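Local atomic coordinates of alpha-1,2-mannosyltransferase (Ktr4), putative (Neosartorya fumigata, PDB entry 7BOP), a protein that is probably a fungal mannosyltransferase of the GT-A type and holds guanosine-5'-diphosphate and a manganese ion. Residues L216-P228 and L370-H382. Sequence-based numbering, arbitrary orientation.
Sequences LTYGFTINLFDDP and LAKEDCRPSYFKH
Leu224 and Asp374 form a single beta bridge, made by Cys375 N bonding to Asn223 O at 2.8 Å and Phe225 N to Glu373 O at 3.0 Å. Glu373 O also receives a CA-H...O contact from Leu224. Cys375 packs over one face of the Phe225 ring. Its SG lies over the face, 4.2 Å from the ring centroid, in a sulfur-aromatic contact, and its CB adds a CH-pi contact on that face. The sulfur is fixed by a disulfide to Cys277. At the edge of the same ring sit the carbonyl oxygens of Glu373 and Asp374. The Asn223 side chain turns its amide opposite the backbone N (chi1 -164°), which carries it to the helix 376-382. There ND2 lies over the face of Tyr379, 3.5 Å from Tyr379 CG, with amide and ring planes 35° apart. The contact ties the C-terminal helix to the end of strand 218-224, part of the central mixed sheet of this GT-A type fold. Earlier on the strand, Phe220 meets Tyr379, Phe220 CZ reaching Tyr379 CE2 at 3.5 Å as the rings approach obliquely. Asp374 caps the start of the helix. Its OD1 accepts from both Arg376 N and Arg376 NE, and Arg376 NH2 closes a side-on salt bridge to Asp374 OD2 at 2.8 Å. Arg376 NH2 also pairs with Asp36. Water 1 links Asp374 OD1 to Asn223 N. Glu373 is bent at chi2 (-51°), bringing OE1 back toward Phe225 CB. Water 2 joins this OE1 to Phe225 O, and Arg264 forms a salt bridge with Glu373 OE1.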
loop_
_atom_site.group_PDB
_atom_site.type_symbol
_atom_site.label_atom_id
_atom_site.label_comp_id
_atom_site.label_asym_id
_atom_site.label_seq_id
_atom_site.Cartn_x
_atom_site.Cartn_y
_atom_site.Cartn_z
ATOM N N LEU A 216 12.545 -5.697 -8.418
ATOM C CA LEU A 216 11.496 -5.872 -7.428
ATOM C C LEU A 216 10.184 -5.282 -7.914
ATOM O O LEU A 216 10.145 -4.297 -8.664
ATOM C CB LEU A 216 11.904 -5.284 -6.075
ATOM C CG LEU A 216 13.187 -5.865 -5.472
ATOM C CD1 LEU A 216 13.440 -5.266 -4.098
ATOM C CD2 LEU A 216 13.196 -7.387 -5.389
ATOM N N THR A 217 9.100 -5.917 -7.473
ATOM C CA THR A 217 7.761 -5.587 -7.888
ATOM C C THR A 217 7.072 -4.681 -6.876
ATOM O O THR A 217 6.321 -3.798 -7.262
ATOM C CB THR A 217 6.947 -6.885 -8.089
ATOM O OG1 THR A 217 7.593 -7.674 -9.087
ATOM C CG2 THR A 217 5.522 -6.614 -8.496
ATOM N N TYR A 218 7.311 -4.902 -5.587
ATOM C CA TYR A 218 6.504 -4.248 -4.560
ATOM C C TYR A 218 7.198 -4.262 -3.231
ATOM O O TYR A 218 7.884 -5.227 -2.893
ATOM C CB TYR A 218 5.180 -4.993 -4.447
ATOM C CG TYR A 218 4.106 -4.380 -3.593
ATOM C CD1 TYR A 218 3.208 -3.460 -4.123
ATOM C CD2 TYR A 218 3.926 -4.789 -2.270
ATOM C CE1 TYR A 218 2.175 -2.951 -3.361
ATOM C CE2 TYR A 218 2.894 -4.287 -1.494
ATOM C CZ TYR A 218 2.021 -3.367 -2.034
ATOM O OH TYR A 218 0.994 -2.882 -1.249
ATOM N N GLY A 219 7.014 -3.184 -2.481
ATOM C CA GLY A 219 7.540 -3.058 -1.144
ATOM C C GLY A 219 6.478 -2.590 -0.170
ATOM O O GLY A 219 5.668 -1.716 -0.499
ATOM N N PHE A 220 6.498 -3.174 1.028
ATOM C CA PHE A 220 5.549 -2.850 2.098
ATOM C C PHE A 220 6.257 -2.651 3.437
ATOM O O PHE A 220 7.404 -3.045 3.603
ATOM C CB PHE A 220 4.509 -3.972 2.224
ATOM C CG PHE A 220 5.032 -5.230 2.854
ATOM C CD1 PHE A 220 5.747 -6.153 2.104
ATOM C CD2 PHE A 220 4.797 -5.508 4.202
ATOM C CE1 PHE A 220 6.227 -7.324 2.672
ATOM C CE2 PHE A 220 5.286 -6.675 4.784
ATOM C CZ PHE A 220 6.003 -7.586 4.017
ATOM N N THR A 221 5.554 -2.054 4.394
ATOM C CA THR A 221 6.046 -1.953 5.778
ATOM C C THR A 221 5.194 -2.690 6.809
ATOM O O THR A 221 5.740 -3.171 7.789
ATOM C CB THR A 221 6.151 -0.486 6.238
ATOM O OG1 THR A 221 4.923 0.177 5.949
ATOM C CG2 THR A 221 7.291 0.222 5.517
ATOM N N ILE A 222 3.878 -2.754 6.598
ATOM C CA ILE A 222 2.918 -3.294 7.579
ATOM C C ILE A 222 2.016 -4.328 6.889
ATOM O O ILE A 222 1.702 -4.194 5.710
ATOM C CB ILE A 222 2.129 -2.132 8.244
ATOM C CG1 ILE A 222 3.096 -1.270 9.074
ATOM C CG2 ILE A 222 0.983 -2.634 9.128
ATOM C CD1 ILE A 222 2.492 -0.011 9.695
ATOM N N ASN A 223 1.643 -5.380 7.620
ATOM C CA ASN A 223 0.874 -6.503 7.069
ATOM C C ASN A 223 -0.225 -6.828 8.085
ATOM O O ASN A 223 0.078 -7.217 9.211
ATOM C CB ASN A 223 1.800 -7.701 6.844
ATOM C CG ASN A 223 1.199 -8.769 5.934
ATOM O OD1 ASN A 223 0.124 -9.317 6.202
ATOM N ND2 ASN A 223 1.905 -9.078 4.849
ATOM N N LEU A 224 -1.482 -6.645 7.689
ATOM C CA LEU A 224 -2.624 -6.674 8.608
ATOM C C LEU A 224 -3.721 -7.622 8.166
ATOM O O LEU A 224 -3.875 -7.906 6.982
ATOM C CB LEU A 224 -3.284 -5.289 8.678
ATOM C CG LEU A 224 -2.486 -4.057 9.093
ATOM C CD1 LEU A 224 -3.406 -2.852 9.110
ATOM C CD2 LEU A 224 -1.877 -4.234 10.464
ATOM N N PHE A 225 -4.532 -8.050 9.135
ATOM C CA PHE A 225 -5.856 -8.607 8.858
ATOM C C PHE A 225 -6.816 -7.485 8.430
ATOM O O PHE A 225 -6.641 -6.316 8.801
ATOM C CB PHE A 225 -6.403 -9.338 10.101
ATOM C CG PHE A 225 -5.684 -10.614 10.400
ATOM C CD1 PHE A 225 -6.095 -11.804 9.820
ATOM C CD2 PHE A 225 -4.574 -10.632 11.228
ATOM C CE1 PHE A 225 -5.425 -12.995 10.075
ATOM C CE2 PHE A 225 -3.892 -11.815 11.483
ATOM C CZ PHE A 225 -4.318 -12.999 10.908
ATOM N N ASP A 226 -7.808 -7.838 7.627
ATOM C CA ASP A 226 -8.874 -6.915 7.241
ATOM C C ASP A 226 -10.177 -7.314 7.917
ATOM O O ASP A 226 -10.274 -8.369 8.553
ATOM C CB ASP A 226 -9.065 -6.889 5.722
ATOM C CG ASP A 226 -9.451 -5.503 5.190
ATOM O OD1 ASP A 226 -9.999 -4.680 5.957
ATOM O OD2 ASP A 226 -9.205 -5.245 3.998
ATOM N N ASP A 227 -11.169 -6.455 7.767
ATOM C CA ASP A 227 -12.537 -6.754 8.163
ATOM C C ASP A 227 -13.195 -7.653 7.097
ATOM O O ASP A 227 -13.437 -7.192 5.981
ATOM C CB ASP A 227 -13.304 -5.438 8.305
ATOM C CG ASP A 227 -14.748 -5.632 8.739
ATOM O OD1 ASP A 227 -15.188 -6.777 8.962
ATOM O OD2 ASP A 227 -15.456 -4.616 8.835
ATOM N N PRO A 228 -13.504 -8.923 7.437
ATOM C CA PRO A 228 -14.155 -9.823 6.460
ATOM C C PRO A 228 -15.450 -9.288 5.854
ATOM O O PRO A 228 -15.770 -9.629 4.713
ATOM C CB PRO A 228 -14.469 -11.094 7.271
ATOM C CG PRO A 228 -13.669 -10.995 8.519
ATOM C CD PRO A 228 -13.387 -9.547 8.769
ATOM N N LEU A 370 -6.041 -4.418 19.674
ATOM C CA LEU A 370 -5.384 -4.150 18.389
ATOM C C LEU A 370 -4.214 -5.087 18.045
ATOM O O LEU A 370 -3.877 -5.225 16.863
ATOM C CB LEU A 370 -4.915 -2.708 18.327
ATOM C CG LEU A 370 -6.003 -1.638 18.340
ATOM C CD1 LEU A 370 -5.348 -0.266 18.301
ATOM C CD2 LEU A 370 -6.974 -1.801 17.183
ATOM N N ALA A 371 -3.601 -5.727 19.051
ATOM C CA ALA A 371 -2.436 -6.596 18.835
ATOM C C ALA A 371 -2.684 -7.714 17.822
ATOM O O ALA A 371 -1.793 -8.060 17.044
ATOM C CB ALA A 371 -1.959 -7.195 20.157
ATOM N N LYS A 372 -3.896 -8.266 17.824
ATOM C CA LYS A 372 -4.237 -9.388 16.931
ATOM C C LYS A 372 -4.395 -9.028 15.445
ATOM O O LYS A 372 -4.624 -9.909 14.623
ATOM C CB LYS A 372 -5.501 -10.101 17.432
ATOM C CG LYS A 372 -6.787 -9.309 17.336
ATOM C CD LYS A 372 -7.993 -10.141 17.767
ATOM C CE LYS A 372 -8.137 -10.207 19.278
ATOM N NZ LYS A 372 -8.662 -8.925 19.829
ATOM N N GLU A 373 -4.306 -7.744 15.107
ATOM C CA GLU A 373 -4.427 -7.307 13.728
ATOM C C GLU A 373 -3.147 -7.480 12.909
ATOM O O GLU A 373 -3.192 -7.341 11.688
ATOM C CB GLU A 373 -4.918 -5.853 13.666
ATOM C CG GLU A 373 -6.275 -5.609 14.328
ATOM C CD GLU A 373 -7.363 -6.559 13.863
ATOM O OE1 GLU A 373 -7.426 -6.888 12.669
ATOM O OE2 GLU A 373 -8.161 -7.002 14.693
ATOM N N ASP A 374 -2.034 -7.824 13.558
ATOM C CA ASP A 374 -0.760 -8.040 12.870
ATOM C C ASP A 374 -0.795 -9.401 12.179
ATOM O O ASP A 374 -0.976 -10.424 12.837
ATOM C CB ASP A 374 0.384 -7.983 13.891
ATOM C CG ASP A 374 1.771 -8.072 13.269
ATOM O OD1 ASP A 374 1.943 -7.977 12.031
ATOM O OD2 ASP A 374 2.725 -8.224 14.051
ATOM N N CYS A 375 -0.616 -9.424 10.859
ATOM C CA CYS A 375 -0.591 -10.698 10.133
ATOM C C CYS A 375 0.814 -11.139 9.716
ATOM O O CYS A 375 0.971 -12.189 9.097
ATOM C CB CYS A 375 -1.514 -10.641 8.924
ATOM S SG CYS A 375 -1.700 -12.254 8.123
ATOM N N ARG A 376 1.847 -10.393 10.101
ATOM C CA ARG A 376 3.218 -10.780 9.743
ATOM C C ARG A 376 3.624 -12.207 10.152
ATOM O O ARG A 376 4.336 -12.847 9.397
ATOM C CB ARG A 376 4.232 -9.774 10.281
ATOM C CG ARG A 376 4.222 -8.434 9.546
ATOM C CD ARG A 376 5.141 -7.403 10.188
ATOM N NE ARG A 376 4.851 -7.323 11.613
ATOM C CZ ARG A 376 5.719 -7.044 12.579
ATOM N NH1 ARG A 376 6.995 -6.730 12.319
ATOM N NH2 ARG A 376 5.286 -7.077 13.837
ATOM N N PRO A 377 3.173 -12.714 11.329
ATOM C CA PRO A 377 3.587 -14.086 11.650
ATOM C C PRO A 377 3.168 -15.111 10.588
ATOM O O PRO A 377 3.925 -16.050 10.304
ATOM C CB PRO A 377 2.901 -14.353 12.999
ATOM C CG PRO A 377 2.749 -13.012 13.607
ATOM C CD PRO A 377 2.397 -12.123 12.437
ATOM N N SER A 378 2.005 -14.905 9.971
ATOM C CA SER A 378 1.594 -15.737 8.848
ATOM C C SER A 378 2.411 -15.432 7.585
ATOM O O SER A 378 2.870 -16.350 6.903
ATOM C CB SER A 378 0.112 -15.546 8.558
ATOM O OG SER A 378 -0.254 -16.249 7.395
ATOM N N TYR A 379 2.580 -14.151 7.267
ATOM C CA TYR A 379 3.336 -13.777 6.065
ATOM C C TYR A 379 4.798 -14.259 6.116
ATOM O O TYR A 379 5.326 -14.781 5.129
ATOM C CB TYR A 379 3.286 -12.267 5.822
ATOM C CG TYR A 379 3.894 -11.901 4.484
ATOM C CD1 TYR A 379 3.210 -12.160 3.310
ATOM C CD2 TYR A 379 5.158 -11.324 4.390
ATOM C CE1 TYR A 379 3.741 -11.843 2.074
ATOM C CE2 TYR A 379 5.707 -10.995 3.148
ATOM C CZ TYR A 379 4.996 -11.260 1.995
ATOM O OH TYR A 379 5.513 -10.951 0.759
ATOM N N PHE A 380 5.426 -14.106 7.278
ATOM C CA PHE A 380 6.810 -14.518 7.462
ATOM C C PHE A 380 6.975 -16.039 7.413
ATOM O O PHE A 380 7.982 -16.521 6.916
ATOM C CB PHE A 380 7.379 -13.958 8.775
ATOM C CG PHE A 380 7.527 -12.453 8.804
ATOM C CD1 PHE A 380 7.473 -11.668 7.641
ATOM C CD2 PHE A 380 7.764 -11.817 10.014
ATOM C CE1 PHE A 380 7.631 -10.294 7.707
ATOM C CE2 PHE A 380 7.929 -10.446 10.079
ATOM C CZ PHE A 380 7.867 -9.683 8.922
ATOM N N LYS A 381 5.983 -16.778 7.903
ATOM C CA LYS A 381 5.996 -18.241 7.801
ATOM C C LYS A 381 5.804 -18.712 6.359
ATOM O O LYS A 381 6.570 -19.548 5.862
ATOM C CB LYS A 381 4.913 -18.855 8.700
ATOM C CG LYS A 381 4.759 -20.364 8.564
ATOM C CD LYS A 381 3.790 -20.895 9.605
ATOM C CE LYS A 381 3.473 -22.363 9.363
ATOM N NZ LYS A 381 2.585 -22.871 10.446
ATOM N N HIS A 382 4.781 -18.184 5.691
ATOM C CA HIS A 382 4.373 -18.695 4.374
ATOM C C HIS A 382 5.137 -18.108 3.197
ATOM O O HIS A 382 5.188 -18.726 2.134
ATOM C CB HIS A 382 2.878 -18.478 4.174
ATOM C CG HIS A 382 2.050 -19.315 5.083
ATOM N ND1 HIS A 382 1.966 -20.681 4.940
ATOM C CD2 HIS A 382 1.325 -19.001 6.179
ATOM C CE1 HIS A 382 1.207 -21.174 5.903
ATOM N NE2 HIS A 382 0.809 -20.175 6.672
HETATM O O HOH W 1 2.520 -5.475 10.518
HETATM O O HOH W 2 -7.225 -4.811 10.970
HETATM O O HOH W 3 -9.844 -7.552 11.540
#